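Local coordinates for protein pyridoxine 4-oxidase (Mesorhizobium loti, PDB 4HA6) that catalyses the FAD-dependent oxidation of pyridoxine at its 4-position alcohol, as a member of the GMC oxidoreductase family, at residues 14-17 / 18-22; 148-151 / 152-156; 265-268 / 269-272; 459-462 / 463-467; 483-486 / 487-491. All blocks are in the same frame, centred on the assembly; numbering follows the deposited sequence.

Contact 1 of 5, residues 14-17 / 18-22; sequences SLLA and ARLSE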
loop_
_atom_site.group_PDB
_atom_site.type_symbol
_atom_site.label_atom_id
_atom_site.label_comp_id
_atom_site.label_asym_id
_atom_site.label_seq_id
_atom_site.Cartn_x
_atom_site.Cartn_y
_atom_site.Cartn_z
ATOM N N SER A 14 0.742 -5.759 13.138
ATOM C CA SER A 14 -0.034 -5.276 14.287
ATOM C C SER A 14 -1.313 -6.094 14.430
ATOM O O SER A 14 -1.652 -6.525 15.537
ATOM C CB SER A 14 -0.366 -3.792 14.142
ATOM O OG SER A 14 0.807 -3.009 14.135
ATOM N N LEU A 15 -1.988 -6.339 13.300
ATOM C CA LEU A 15 -3.212 -7.152 13.271
ATOM C C LEU A 15 -2.968 -8.572 13.756
ATOM O O LEU A 15 -3.810 -9.161 14.446
ATOM C CB LEU A 15 -3.804 -7.203 11.851
ATOM C CG LEU A 15 -5.192 -7.841 11.663
ATOM C CD1 LEU A 15 -5.891 -7.216 10.437
ATOM C CD2 LEU A 15 -5.150 -9.375 11.529
ATOM N N LEU A 16 -1.840 -9.138 13.355
ATOM C CA LEU A 16 -1.540 -10.529 13.682
ATOM C C LEU A 16 -1.184 -10.697 15.150
ATOM O O LEU A 16 -1.680 -11.607 15.813
ATOM C CB LEU A 16 -0.411 -11.073 12.794
ATOM C CG LEU A 16 -0.842 -11.568 11.411
ATOM C CD1 LEU A 16 0.330 -12.212 10.681
ATOM C CD2 LEU A 16 -1.985 -12.545 11.528
ATOM N N ALA A 17 -0.300 -9.834 15.647
ATOM C CA ALA A 17 0.040 -9.829 17.070
ATOM C C ALA A 17 -1.226 -9.874 17.948
ATOM O O ALA A 17 -1.320 -10.672 18.885
ATOM C CB ALA A 17 0.877 -8.610 17.398
ATOM N N ALA A 18 -2.194 -9.015 17.633
ATOM C CA ALA A 18 -3.478 -9.037 18.327
ATOM C C ALA A 18 -4.222 -10.357 18.097
ATOM O O ALA A 18 -4.593 -11.039 19.060
ATOM C CB ALA A 18 -4.332 -7.871 17.895
ATOM N N ARG A 19 -4.438 -10.717 16.830
ATOM C CA ARG A 19 -5.335 -11.831 16.510
ATOM C C ARG A 19 -4.800 -13.208 16.931
ATOM O O ARG A 19 -5.544 -14.014 17.498
ATOM C CB ARG A 19 -5.755 -11.796 15.034
ATOM C CG ARG A 19 -6.699 -10.603 14.710
ATOM C CD ARG A 19 -8.147 -11.020 14.484
ATOM N NE ARG A 19 -8.499 -12.172 15.288
ATOM C CZ ARG A 19 -8.962 -13.315 14.797
ATOM N NH1 ARG A 19 -9.157 -13.467 13.492
ATOM N NH2 ARG A 19 -9.237 -14.310 15.625
ATOM N N LEU A 20 -3.517 -13.467 16.685
ATOM C CA LEU A 20 -2.917 -14.737 17.081
ATOM C C LEU A 20 -2.951 -14.908 18.602
ATOM O O LEU A 20 -3.266 -15.983 19.096
ATOM C CB LEU A 20 -1.482 -14.869 16.530
ATOM C CG LEU A 20 -1.399 -14.830 15.002
ATOM C CD1 LEU A 20 -0.014 -15.197 14.471
ATOM C CD2 LEU A 20 -2.445 -15.740 14.405
ATOM N N SER A 21 -2.680 -13.839 19.342
ATOM C CA SER A 21 -2.619 -13.926 20.801
ATOM C C SER A 21 -3.993 -14.028 21.472
ATOM O O SER A 21 -4.078 -14.185 22.694
ATOM C CB SER A 21 -1.843 -12.747 21.377
ATOM O OG SER A 21 -2.511 -11.536 21.094
ATOM N N GLU A 22 -5.064 -13.938 20.683
ATOM C CA GLU A 22 -6.410 -14.214 21.192
ATOM C C GLU A 22 -6.536 -15.663 21.693
ATOM O O GLU A 22 -7.371 -15.967 22.546
ATOM C CB GLU A 22 -7.459 -13.883 20.125
ATOM C CG GLU A 22 -7.609 -12.385 19.916
ATOM C CD GLU A 22 -8.615 -12.033 18.839
ATOM O OE1 GLU A 22 -9.295 -12.944 18.330
ATOM O OE2 GLU A 22 -8.720 -10.838 18.502
#

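Contact 2 of 5, residues 148-151 / 152-156; sequences DEVS and PLARA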
loop_
_atom_site.group_PDB
_atom_site.type_symbol
_atom_site.label_atom_id
_atom_site.label_comp_id
_atom_site.label_asym_id
_atom_site.label_seq_id
_atom_site.Cartn_x
_atom_site.Cartn_y
_atom_site.Cartn_z
ATOM N N ASP A 148 -19.807 16.596 5.454
ATOM C CA ASP A 148 -19.748 18.000 5.823
ATOM C C ASP A 148 -18.337 18.560 5.699
ATOM O O ASP A 148 -18.154 19.675 5.237
ATOM C CB ASP A 148 -20.260 18.193 7.249
ATOM C CG ASP A 148 -21.771 18.162 7.334
ATOM O OD1 ASP A 148 -22.403 17.491 6.489
ATOM O OD2 ASP A 148 -22.326 18.813 8.249
ATOM N N GLU A 149 -17.332 17.781 6.086
ATOM C CA GLU A 149 -15.964 18.294 6.092
ATOM C C GLU A 149 -15.257 18.217 4.737
ATOM O O GLU A 149 -14.092 18.608 4.624
ATOM C CB GLU A 149 -15.127 17.569 7.141
ATOM C CG GLU A 149 -14.982 16.084 6.871
ATOM C CD GLU A 149 -15.937 15.276 7.703
ATOM O OE1 GLU A 149 -17.078 15.002 7.233
ATOM O OE2 GLU A 149 -15.539 14.936 8.840
ATOM N N VAL A 150 -15.944 17.731 3.707
ATOM C CA VAL A 150 -15.342 17.692 2.368
ATOM C C VAL A 150 -15.108 19.098 1.815
ATOM O O VAL A 150 -16.004 19.951 1.837
ATOM C CB VAL A 150 -16.197 16.880 1.375
ATOM C CG1 VAL A 150 -15.637 16.986 -0.030
ATOM C CG2 VAL A 150 -16.278 15.426 1.805
ATOM N N SER A 151 -13.896 19.336 1.322
ATOM C CA SER A 151 -13.526 20.630 0.745
ATOM C C SER A 151 -14.454 21.075 -0.402
ATOM O O SER A 151 -14.831 20.268 -1.254
ATOM C CB SER A 151 -12.084 20.559 0.241
ATOM O OG SER A 151 -11.818 21.597 -0.672
ATOM N N PRO A 152 -14.822 22.370 -0.432
ATOM C CA PRO A 152 -15.662 22.831 -1.542
ATOM C C PRO A 152 -15.010 22.574 -2.906
ATOM O O PRO A 152 -15.736 22.316 -3.870
ATOM C CB PRO A 152 -15.833 24.340 -1.267
ATOM C CG PRO A 152 -14.811 24.691 -0.246
ATOM C CD PRO A 152 -14.569 23.435 0.554
ATOM N N LEU A 153 -13.675 22.620 -2.979
ATOM C CA LEU A 153 -12.937 22.184 -4.178
ATOM C C LEU A 153 -13.245 20.730 -4.551
ATOM O O LEU A 153 -13.525 20.426 -5.717
ATOM C CB LEU A 153 -11.414 22.351 -3.991
ATOM C CG LEU A 153 -10.499 21.860 -5.125
ATOM C CD1 LEU A 153 -10.964 22.343 -6.510
ATOM C CD2 LEU A 153 -9.049 22.280 -4.892
ATOM N N ALA A 154 -13.184 19.834 -3.566
ATOM C CA ALA A 154 -13.469 18.417 -3.805
ATOM C C ALA A 154 -14.922 18.189 -4.216
ATOM O O ALA A 154 -15.212 17.346 -5.074
ATOM C CB ALA A 154 -13.121 17.576 -2.591
ATOM N N ARG A 155 -15.846 18.936 -3.616
ATOM C CA ARG A 155 -17.242 18.786 -4.004
ATOM C C ARG A 155 -17.447 19.232 -5.445
ATOM O O ARG A 155 -18.277 18.679 -6.172
ATOM C CB ARG A 155 -18.172 19.554 -3.057
ATOM C CG ARG A 155 -18.287 18.930 -1.677
ATOM C CD ARG A 155 -19.314 19.656 -0.825
ATOM N NE ARG A 155 -18.688 20.418 0.255
ATOM C CZ ARG A 155 -18.560 21.742 0.255
ATOM N NH1 ARG A 155 -19.019 22.456 -0.770
ATOM N NH2 ARG A 155 -17.977 22.353 1.284
ATOM N N ALA A 156 -16.695 20.247 -5.851
ATOM C CA ALA A 156 -16.797 20.776 -7.198
ATOM C C ALA A 156 -16.234 19.740 -8.177
ATOM O O ALA A 156 -16.760 19.548 -9.288
ATOM C CB ALA A 156 -16.042 22.079 -7.295
#

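Contact 3 of 5, residues 265-268 / 269-272; sequences IGPH and DVLD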
loop_
_atom_site.group_PDB
_atom_site.type_symbol
_atom_site.label_atom_id
_atom_site.label_comp_id
_atom_site.label_asym_id
_atom_site.label_seq_id
_atom_site.Cartn_x
_atom_site.Cartn_y
_atom_site.Cartn_z
ATOM N N ILE A 265 17.914 -17.382 1.148
ATOM C CA ILE A 265 16.729 -17.890 0.459
ATOM C C ILE A 265 16.343 -16.906 -0.637
ATOM O O ILE A 265 15.984 -15.753 -0.350
ATOM C CB ILE A 265 15.552 -18.070 1.443
ATOM C CG1 ILE A 265 15.925 -19.050 2.568
ATOM C CG2 ILE A 265 14.323 -18.558 0.724
ATOM C CD1 ILE A 265 14.813 -19.214 3.612
ATOM N N GLY A 266 16.423 -17.340 -1.894
ATOM C CA GLY A 266 16.259 -16.426 -3.017
ATOM C C GLY A 266 17.039 -16.829 -4.259
ATOM O O GLY A 266 17.581 -17.929 -4.325
ATOM N N PRO A 267 17.087 -15.938 -5.260
ATOM C CA PRO A 267 17.770 -16.216 -6.528
ATOM C C PRO A 267 19.257 -16.494 -6.306
ATOM O O PRO A 267 19.948 -15.636 -5.761
ATOM C CB PRO A 267 17.587 -14.910 -7.319
ATOM C CG PRO A 267 16.425 -14.198 -6.653
ATOM C CD PRO A 267 16.563 -14.560 -5.203
ATOM N N HIS A 268 19.723 -17.671 -6.709
ATOM C CA HIS A 268 21.095 -18.121 -6.433
ATOM C C HIS A 268 22.059 -17.084 -6.978
ATOM O O HIS A 268 23.044 -16.734 -6.323
ATOM C CB HIS A 268 21.323 -19.484 -7.112
ATOM C CG HIS A 268 22.616 -20.162 -6.753
ATOM N ND1 HIS A 268 22.942 -21.417 -7.228
ATOM C CD2 HIS A 268 23.658 -19.769 -5.984
ATOM C CE1 HIS A 268 24.131 -21.767 -6.763
ATOM N NE2 HIS A 268 24.591 -20.786 -6.009
ATOM N N ASP A 269 21.755 -16.564 -8.165
ATOM C CA ASP A 269 22.673 -15.645 -8.818
ATOM C C ASP A 269 22.682 -14.283 -8.119
ATOM O O ASP A 269 23.742 -13.684 -7.915
ATOM C CB ASP A 269 22.388 -15.549 -10.327
ATOM C CG ASP A 269 20.959 -15.093 -10.654
ATOM O OD1 ASP A 269 20.769 -14.602 -11.791
ATOM O OD2 ASP A 269 20.032 -15.218 -9.810
ATOM N N VAL A 270 21.501 -13.810 -7.729
ATOM C CA VAL A 270 21.407 -12.593 -6.918
ATOM C C VAL A 270 22.156 -12.730 -5.581
ATOM O O VAL A 270 22.832 -11.790 -5.131
ATOM C CB VAL A 270 19.916 -12.224 -6.670
ATOM C CG1 VAL A 270 19.768 -11.239 -5.542
ATOM C CG2 VAL A 270 19.305 -11.685 -7.936
ATOM N N LEU A 271 22.037 -13.887 -4.933
ATOM C CA LEU A 271 22.680 -14.052 -3.626
ATOM C C LEU A 271 24.195 -14.111 -3.809
ATOM O O LEU A 271 24.962 -13.506 -3.015
ATOM C CB LEU A 271 22.176 -15.306 -2.907
ATOM C CG LEU A 271 20.678 -15.431 -2.650
ATOM C CD1 LEU A 271 20.365 -16.805 -2.074
ATOM C CD2 LEU A 271 20.201 -14.360 -1.720
ATOM N N ASP A 272 24.632 -14.826 -4.854
ATOM C CA ASP A 272 26.059 -14.883 -5.193
ATOM C C ASP A 272 26.611 -13.457 -5.267
ATOM O O ASP A 272 27.549 -13.109 -4.566
ATOM C CB ASP A 272 26.278 -15.589 -6.547
ATOM C CG ASP A 272 26.499 -17.090 -6.410
ATOM O OD1 ASP A 272 26.390 -17.628 -5.283
ATOM O OD2 ASP A 272 26.776 -17.742 -7.446
HETATM O O HOH W 1 27.098 -20.529 -4.980
#

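Contact 4 of 5, residues 459-462 / 463-467; sequences AVVD and ANLRL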
loop_
_atom_site.group_PDB
_atom_site.type_symbol
_atom_site.label_atom_id
_atom_site.label_comp_id
_atom_site.label_asym_id
_atom_site.label_seq_id
_atom_site.Cartn_x
_atom_site.Cartn_y
_atom_site.Cartn_z
ATOM N N ALA A 459 6.219 -20.085 -7.551
ATOM C CA ALA A 459 5.640 -19.044 -6.698
ATOM C C ALA A 459 6.386 -19.042 -5.368
ATOM O O ALA A 459 6.928 -20.081 -4.959
ATOM C CB ALA A 459 4.166 -19.319 -6.455
ATOM N N VAL A 460 6.424 -17.901 -4.682
ATOM C CA VAL A 460 7.130 -17.852 -3.394
ATOM C C VAL A 460 6.335 -18.466 -2.253
ATOM O O VAL A 460 6.894 -19.243 -1.450
ATOM C CB VAL A 460 7.633 -16.456 -3.050
ATOM C CG1 VAL A 460 8.365 -16.457 -1.680
ATOM C CG2 VAL A 460 8.568 -15.980 -4.140
ATOM N N VAL A 461 5.039 -18.146 -2.184
ATOM C CA VAL A 461 4.159 -18.811 -1.228
ATOM C C VAL A 461 2.979 -19.486 -1.912
ATOM O O VAL A 461 2.631 -19.158 -3.060
ATOM C CB VAL A 461 3.661 -17.867 -0.119
ATOM C CG1 VAL A 461 4.842 -17.314 0.639
ATOM C CG2 VAL A 461 2.820 -16.718 -0.704
ATOM N N ASP A 462 2.399 -20.470 -1.228
ATOM C CA ASP A 462 1.215 -21.134 -1.747
ATOM C C ASP A 462 0.004 -20.346 -1.288
ATOM O O ASP A 462 0.164 -19.254 -0.741
ATOM C CB ASP A 462 1.146 -22.618 -1.327
ATOM C CG ASP A 462 1.076 -22.831 0.198
ATOM O OD1 ASP A 462 0.780 -21.897 0.974
ATOM O OD2 ASP A 462 1.311 -23.979 0.635
ATOM N N ALA A 463 -1.189 -20.909 -1.470
ATOM C CA ALA A 463 -2.437 -20.208 -1.191
ATOM C C ALA A 463 -2.654 -20.028 0.301
ATOM O O ALA A 463 -3.470 -19.205 0.721
ATOM C CB ALA A 463 -3.607 -20.955 -1.811
ATOM N N ASN A 464 -1.939 -20.815 1.094
ATOM C CA ASN A 464 -1.990 -20.715 2.547
ATOM C C ASN A 464 -0.939 -19.751 3.092
ATOM O O ASN A 464 -0.828 -19.570 4.322
ATOM C CB ASN A 464 -1.794 -22.102 3.179
ATOM C CG ASN A 464 -2.949 -23.044 2.882
ATOM O OD1 ASN A 464 -4.110 -22.689 3.060
ATOM N ND2 ASN A 464 -2.632 -24.241 2.406
ATOM N N LEU A 465 -0.169 -19.157 2.174
ATOM C CA LEU A 465 0.885 -18.162 2.488
ATOM C C LEU A 465 2.165 -18.767 3.074
ATOM O O LEU A 465 2.995 -18.052 3.677
ATOM C CB LEU A 465 0.359 -17.019 3.381
ATOM C CG LEU A 465 -0.935 -16.331 2.930
ATOM C CD1 LEU A 465 -1.320 -15.187 3.869
ATOM C CD2 LEU A 465 -0.841 -15.840 1.497
ATOM N N ARG A 466 2.332 -20.078 2.882
ATOM C CA ARG A 466 3.505 -20.785 3.359
ATOM C C ARG A 466 4.599 -20.723 2.286
ATOM O O ARG A 466 4.350 -21.048 1.123
ATOM C CB ARG A 466 3.139 -22.243 3.660
ATOM C CG ARG A 466 4.265 -23.082 4.263
ATOM C CD ARG A 466 3.944 -24.589 4.172
ATOM N NE ARG A 466 3.576 -24.952 2.804
ATOM C CZ ARG A 466 4.420 -25.379 1.865
ATOM N NH1 ARG A 466 5.717 -25.537 2.126
ATOM N NH2 ARG A 466 3.956 -25.660 0.649
ATOM N N LEU A 467 5.802 -20.284 2.660
ATOM C CA LEU A 467 6.927 -20.353 1.725
ATOM C C LEU A 467 7.041 -21.790 1.223
ATOM O O LEU A 467 7.132 -22.718 2.032
ATOM C CB LEU A 467 8.238 -19.965 2.409
ATOM C CG LEU A 467 9.357 -19.833 1.372
ATOM C CD1 LEU A 467 9.575 -18.379 1.082
ATOM C CD2 LEU A 467 10.638 -20.505 1.829
HETATM O O HOH W 2 0.549 -25.167 2.901
#

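Contact 5 of 5, residues 483-486 / 487-491; sequences NLTA and GPIHA. With FAD (flavin-adenine dinucleotide), chain B.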
loop_
_atom_site.group_PDB
_atom_site.type_symbol
_atom_site.label_atom_id
_atom_site.label_comp_id
_atom_site.label_asym_id
_atom_site.label_seq_id
_atom_site.Cartn_x
_atom_site.Cartn_y
_atom_site.Cartn_z
ATOM N N ASN A 483 -1.257 -9.418 -7.577
ATOM C CA ASN A 483 -1.366 -8.167 -8.305
ATOM C C ASN A 483 -1.987 -7.074 -7.437
ATOM O O ASN A 483 -2.760 -7.344 -6.517
ATOM C CB ASN A 483 -2.203 -8.348 -9.577
ATOM C CG ASN A 483 -3.555 -8.986 -9.295
ATOM O OD1 ASN A 483 -3.729 -10.190 -9.467
ATOM N ND2 ASN A 483 -4.514 -8.181 -8.835
ATOM N N LEU A 484 -1.619 -5.842 -7.754
ATOM C CA LEU A 484 -2.222 -4.640 -7.213
ATOM C C LEU A 484 -3.748 -4.673 -7.286
ATOM O O LEU A 484 -4.312 -5.118 -8.294
ATOM C CB LEU A 484 -1.740 -3.482 -8.075
ATOM C CG LEU A 484 -0.920 -2.286 -7.588
ATOM C CD1 LEU A 484 -0.391 -2.427 -6.170
ATOM C CD2 LEU A 484 0.202 -1.992 -8.578
ATOM N N THR A 485 -4.415 -4.195 -6.230
ATOM C CA THR A 485 -5.831 -3.827 -6.331
ATOM C C THR A 485 -5.903 -2.554 -7.145
ATOM O O THR A 485 -4.867 -1.958 -7.435
ATOM C CB THR A 485 -6.442 -3.575 -4.961
ATOM O OG1 THR A 485 -5.628 -2.629 -4.253
ATOM C CG2 THR A 485 -6.477 -4.886 -4.177
ATOM N N ALA A 486 -7.105 -2.119 -7.516
ATOM C CA ALA A 486 -7.230 -0.919 -8.358
ATOM C C ALA A 486 -6.717 0.364 -7.685
ATOM O O ALA A 486 -6.219 1.276 -8.359
ATOM C CB ALA A 486 -8.689 -0.731 -8.838
ATOM N N GLY A 487 -6.861 0.445 -6.364
ATOM C CA GLY A 487 -6.526 1.660 -5.636
ATOM C C GLY A 487 -5.618 1.326 -4.461
ATOM O O GLY A 487 -4.961 0.288 -4.457
ATOM N N PRO A 488 -5.584 2.200 -3.453
ATOM C CA PRO A 488 -4.711 1.983 -2.299
ATOM C C PRO A 488 -4.883 0.586 -1.675
ATOM O O PRO A 488 -6.007 0.070 -1.587
ATOM C CB PRO A 488 -5.144 3.104 -1.339
ATOM C CG PRO A 488 -5.607 4.204 -2.247
ATOM C CD PRO A 488 -6.325 3.475 -3.358
ATOM N N ILE A 489 -3.768 -0.000 -1.237
ATOM C CA ILE A 489 -3.712 -1.420 -0.899
ATOM C C ILE A 489 -3.791 -1.787 0.588
ATOM O O ILE A 489 -3.714 -2.971 0.936
ATOM C CB ILE A 489 -2.402 -2.038 -1.420
ATOM C CG1 ILE A 489 -1.191 -1.397 -0.724
ATOM C CG2 ILE A 489 -2.300 -1.911 -2.947
ATOM C CD1 ILE A 489 0.144 -2.019 -1.149
ATOM N N HIS A 490 -3.907 -0.805 1.475
ATOM C CA HIS A 490 -3.868 -1.114 2.905
ATOM C C HIS A 490 -5.020 -2.053 3.298
ATOM O O HIS A 490 -4.820 -2.999 4.070
ATOM C CB HIS A 490 -3.872 0.176 3.735
ATOM C CG HIS A 490 -3.648 -0.026 5.202
ATOM N ND1 HIS A 490 -4.535 0.431 6.156
ATOM C CD2 HIS A 490 -2.630 -0.606 5.881
ATOM C CE1 HIS A 490 -4.069 0.140 7.359
ATOM N NE2 HIS A 490 -2.915 -0.490 7.223
ATOM N N ALA A 491 -6.212 -1.826 2.754
ATOM C CA ALA A 491 -7.353 -2.688 3.097
ATOM C C ALA A 491 -7.019 -4.135 2.735
ATOM O O ALA A 491 -7.322 -5.071 3.484
ATOM C CB ALA A 491 -8.613 -2.242 2.360
HETATM P PA FAD B . 4.369 -2.182 6.673
HETATM O O1A FAD B . 3.078 -1.621 7.252
HETATM O O2A FAD B . 5.292 -1.252 5.936
HETATM O O5B FAD B . 5.167 -2.878 7.897
HETATM C C5B FAD B . 6.521 -3.316 7.834
HETATM C C4B FAD B . 7.028 -3.255 9.267
HETATM O O4B FAD B . 8.078 -4.199 9.503
HETATM C C3B FAD B . 7.598 -1.878 9.581
HETATM O O3B FAD B . 7.069 -1.498 10.862
HETATM C C2B FAD B . 9.109 -2.087 9.640
HETATM O O2B FAD B . 9.733 -1.177 10.564
HETATM C C1B FAD B . 9.221 -3.543 10.084
HETATM N N9A FAD B . 10.438 -4.263 9.605
HETATM C C8A FAD B . 10.968 -4.224 8.363
HETATM N N7A FAD B . 12.064 -5.027 8.288
HETATM C C5A FAD B . 12.250 -5.605 9.498
HETATM C C6A FAD B . 13.218 -6.562 10.094
HETATM N N6A FAD B . 14.244 -7.088 9.352
HETATM N N1A FAD B . 13.044 -6.901 11.404
HETATM C C2A FAD B . 12.031 -6.402 12.143
HETATM N N3A FAD B . 11.120 -5.532 11.650
HETATM C C4A FAD B . 11.171 -5.101 10.358
HETATM N N1 FAD B . -2.492 2.560 1.680
HETATM C C2 FAD B . -3.817 2.791 1.626
HETATM O O2 FAD B . -4.584 1.819 1.445
HETATM N N3 FAD B . -4.342 4.027 1.730
HETATM C C4 FAD B . -3.578 5.117 1.917
HETATM O O4 FAD B . -4.083 6.268 1.999
HETATM C C4X FAD B . -2.110 4.943 1.987
HETATM N N5 FAD B . -1.268 5.984 2.156
HETATM C C5X FAD B . 0.072 5.793 2.236
HETATM C C6 FAD B . 0.931 6.874 2.421
HETATM C C7 FAD B . 2.306 6.677 2.511
HETATM C C7M FAD B . 3.221 7.859 2.714
HETATM C C8 FAD B . 2.865 5.300 2.413
HETATM C C8M FAD B . 4.353 5.092 2.504
HETATM C C9 FAD B . 2.016 4.210 2.231
HETATM C C9A FAD B . 0.640 4.419 2.133
HETATM N N10 FAD B . -0.227 3.327 1.945
HETATM C C10 FAD B . -1.607 3.561 1.866
HETATM C "C1'" FAD B . 0.313 1.967 1.828
HETATM C "C2'" FAD B . 0.091 1.131 3.078
HETATM O "O2'" FAD B . 0.433 1.892 4.248
HETATM C "C3'" FAD B . 0.992 -0.100 2.955
HETATM O "O3'" FAD B . 0.738 -0.722 1.685
HETATM C "C4'" FAD B . 0.744 -1.088 4.081
HETATM O "O4'" FAD B . 0.949 -0.403 5.329
HETATM C "C5'" FAD B . 1.663 -2.309 3.968
HETATM O "O5'" FAD B . 1.699 -2.957 5.238
HETATM P P FAD B . 2.697 -4.187 5.471
HETATM O O1P FAD B . 2.304 -4.956 6.725
HETATM O O2P FAD B . 2.882 -4.940 4.169
HETATM O O3P FAD B . 4.093 -3.437 5.715
#

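Contact 1 of 5, residues 14-17 / 18-22
Leu20 N donates to Leu16 O at 2.8 Å and Arg19 N to Leu15 O at 2.9 Å. The bond from Ala18 N to Ser14 O is longer, 3.3 Å. At the last turn the backbone bond weakens, with Ser21 N 3.5 Å from Ala17 O, while the hydroxyl comes in much closer: Ser21 OG lies 2.7 Å from Ala17 O. A chi1 of 63°, which sets OG between the backbone N and the carbonyl carbon, folds the hydroxyl back over the helix end; it also bonds Arg207. These i to i+4 bonds belong to helix 11-20, the first helix of the Rossmann-type beta-alpha-beta unit formed with strands 4-7 and 28-31; the first turn of the helix holds the FAD-binding Ser11 and Ala12. Arg19 bends at its second and third torsions toward Glu22, and NH2 meets OE1 at 3.0 Å in a salt bridge, from above the carboxylate plane; NH1 has a second acid, Glu498. Alongside, Leu15 CD2 rests on the aliphatic Arg19 CG at 3.7 Å. Leu16 and Leu20 point the same way, side by side, onto Ile6 of strand 4-7.

Contact 2 of 5, residues 148-151 / 152-156
Val150 meets the helix start with both its side chain and its carbonyl. CG1, anti to the backbone N (chi1 174°), stands 3.6 Å from Ala154 CB and 3.7 Å from Arg155 CG, so one methyl packs against two consecutive helix residues. Val150 O is approached by the bent Arg155 side chain: NE and NH2 each lie 3.2 Å from it, but N-H angles near 125° make both bonds weak. Ser151 follows at the N-cap of helix 152-163, which leaves the loop after strand 141-142. Its OG, turned beside its own carbonyl carbon, accepts a weak capping bond from Leu153 N at 3.1 Å, an amide of the helix's first turn. Ser151 O takes the i+4 amide, Arg155 N, at 2.9 Å. One face of the Arg155 guanidinium lies over the Ser151 carbonyl carbon and Pro152 CA, both offset toward its rim. Ser151 N donates to Glu315 of strand 314-320, whose side chain also touches Val150 and Ala154.

Contact 3 of 5, residues 265-268 / 269-272
The carbonyls of Pro267 and His268 open the helix: Pro267 O receives Leu271 N at 2.8 Å and His268 O receives Asp272 N at 2.9 Å. Pro267 occupies the N-cap and its ring lies beside Val270, both pointing the same way, with CB 3.6 Å from Val270 CB. Asp269 CG sits between its backbone N and carbonyl carbon (chi1 58°), which brings OD2 back to 3.5 Å from Pro267 CB and within 2.9 Å of Val270 N, a weak bond; OD1 bonds a glycerol, probably from the crystallisation liquor. Leu271 CG leans over Pro267 O at 3.2 Å, and its CD1 methyl reaches Gly266 O. His268 and Asp272, four residues apart, have ring and carboxylate planes 69° from each other. They share a water instead of bonding directly: it lies in the ring plane 2.7 Å from His268 NE2 and donates to Asp272 OD1 at 3.0 Å. Asp281 accepts from His268 N, and Gly266 pairs by its backbone with Ile280. Met261 of helix 252-262 meets Val270 and Leu271. The whole is a strand-to-helix junction, with strand 265-266 of a two-stranded parallel sheet passing through a proline N-cap straight into the short helix 268-273.

Contact 4 of 5, residues 459-462 / 463-467
Asp462 and Arg466 meet through a salt bridge, with Arg466 NH2 3.1 Å and NE 3.3 Å from the same oxygen, Asp462 OD2. Both nitrogens come from one face of the carboxylate, whose plane is turned 69° from the guanidinium. OD2 also accepts from a water that in turn accepts from Arg466 NE, while NH1 leads away to the backbone oxygens of Lys468 and Leu470. Asp462 OD1 accepts from Asn464 N at 2.9 Å and Arg466 N at 3.1 Å, on opposite faces of its plane. A chi1 of 61° puts the carboxylate between its own backbone N and carbonyl carbon and so over the turn. The acid is thus held by four protein donors, which would favour its charged form. Between main chains, Val461 and Leu467 form a single beta bridge, flanked by the Asp462 N to Arg466 O bond and a backbone bond of Val460 with Lys468; CA-H...O contacts run from Val461 CA to Arg466 O and from Leu467 CA to Val460 O. The apolar contacts are Val460 CG1 against Leu467 CD1 at 3.6 Å and Val461 CG2 against Leu465 CD2; Leu465 also packs on Ile496 and Phe500 of helix 490-506. The motif is a type I beta turn from Asp462 to Leu465, closed by Leu465 N on Asp462 O (2.9 Å) and braced by Asp462 OD1, whose bond to Asn464 N makes an Asx turn.

Contact 5 of 5, residues 483-486 / 487-491
Thr485 OG1 donates to Gly487 O at 3.0 Å, from above the carbonyl plane, and the same OG1 has Ile489 CG2 3.6 Å away. Leu484 CD1 approaches the same methyl at 3.8 Å. With CG2 taken up by these two residues, the other branch of Ile489 turns to the cofactor: CG1, set between the backbone N and the carbonyl carbon (chi1 64°), is 3.2 Å from FAD O3'. Beside it Pro488 CB lies 3.1 Å from FAD O2 and the ring also touches the bound pyridoxamine, while His490 N, at the start of helix 490-506, donates to FAD O2 at 2.7 Å and 151°. Farther out, Asp99 of helix 97-107 accepts from Ala486 N, and Gln290 from Leu484 N. His490 stacks edge-to-face with His88. A backbone N-H at a helix start, pointed at the flavin C2 carbonyl, would be expected to stabilise negative charge gathering at N1 and O2 when the flavin is reduced.

In the fold
Contact 5 is at the active site, touching both the flavin and the bound pyridoxamine, and its centre is also only about 6 Å from that of the chain. Contact 1 lies toward the ribose and phosphate part of FAD, with the Ser14 side chain about 7 Å from the cofactor; its nearest atoms are about 7 Å from contact 5, and helix 490-506, which begins in contact 5, packs against it. The same helix touches contact 4, where the Leu465 side chain is about 11 Å from FAD. Nearest atoms of contacts 3 and 4 are about 4 Å apart, without touching. Contact 2 stands apart, its centre about 51 Å from that of contact 3.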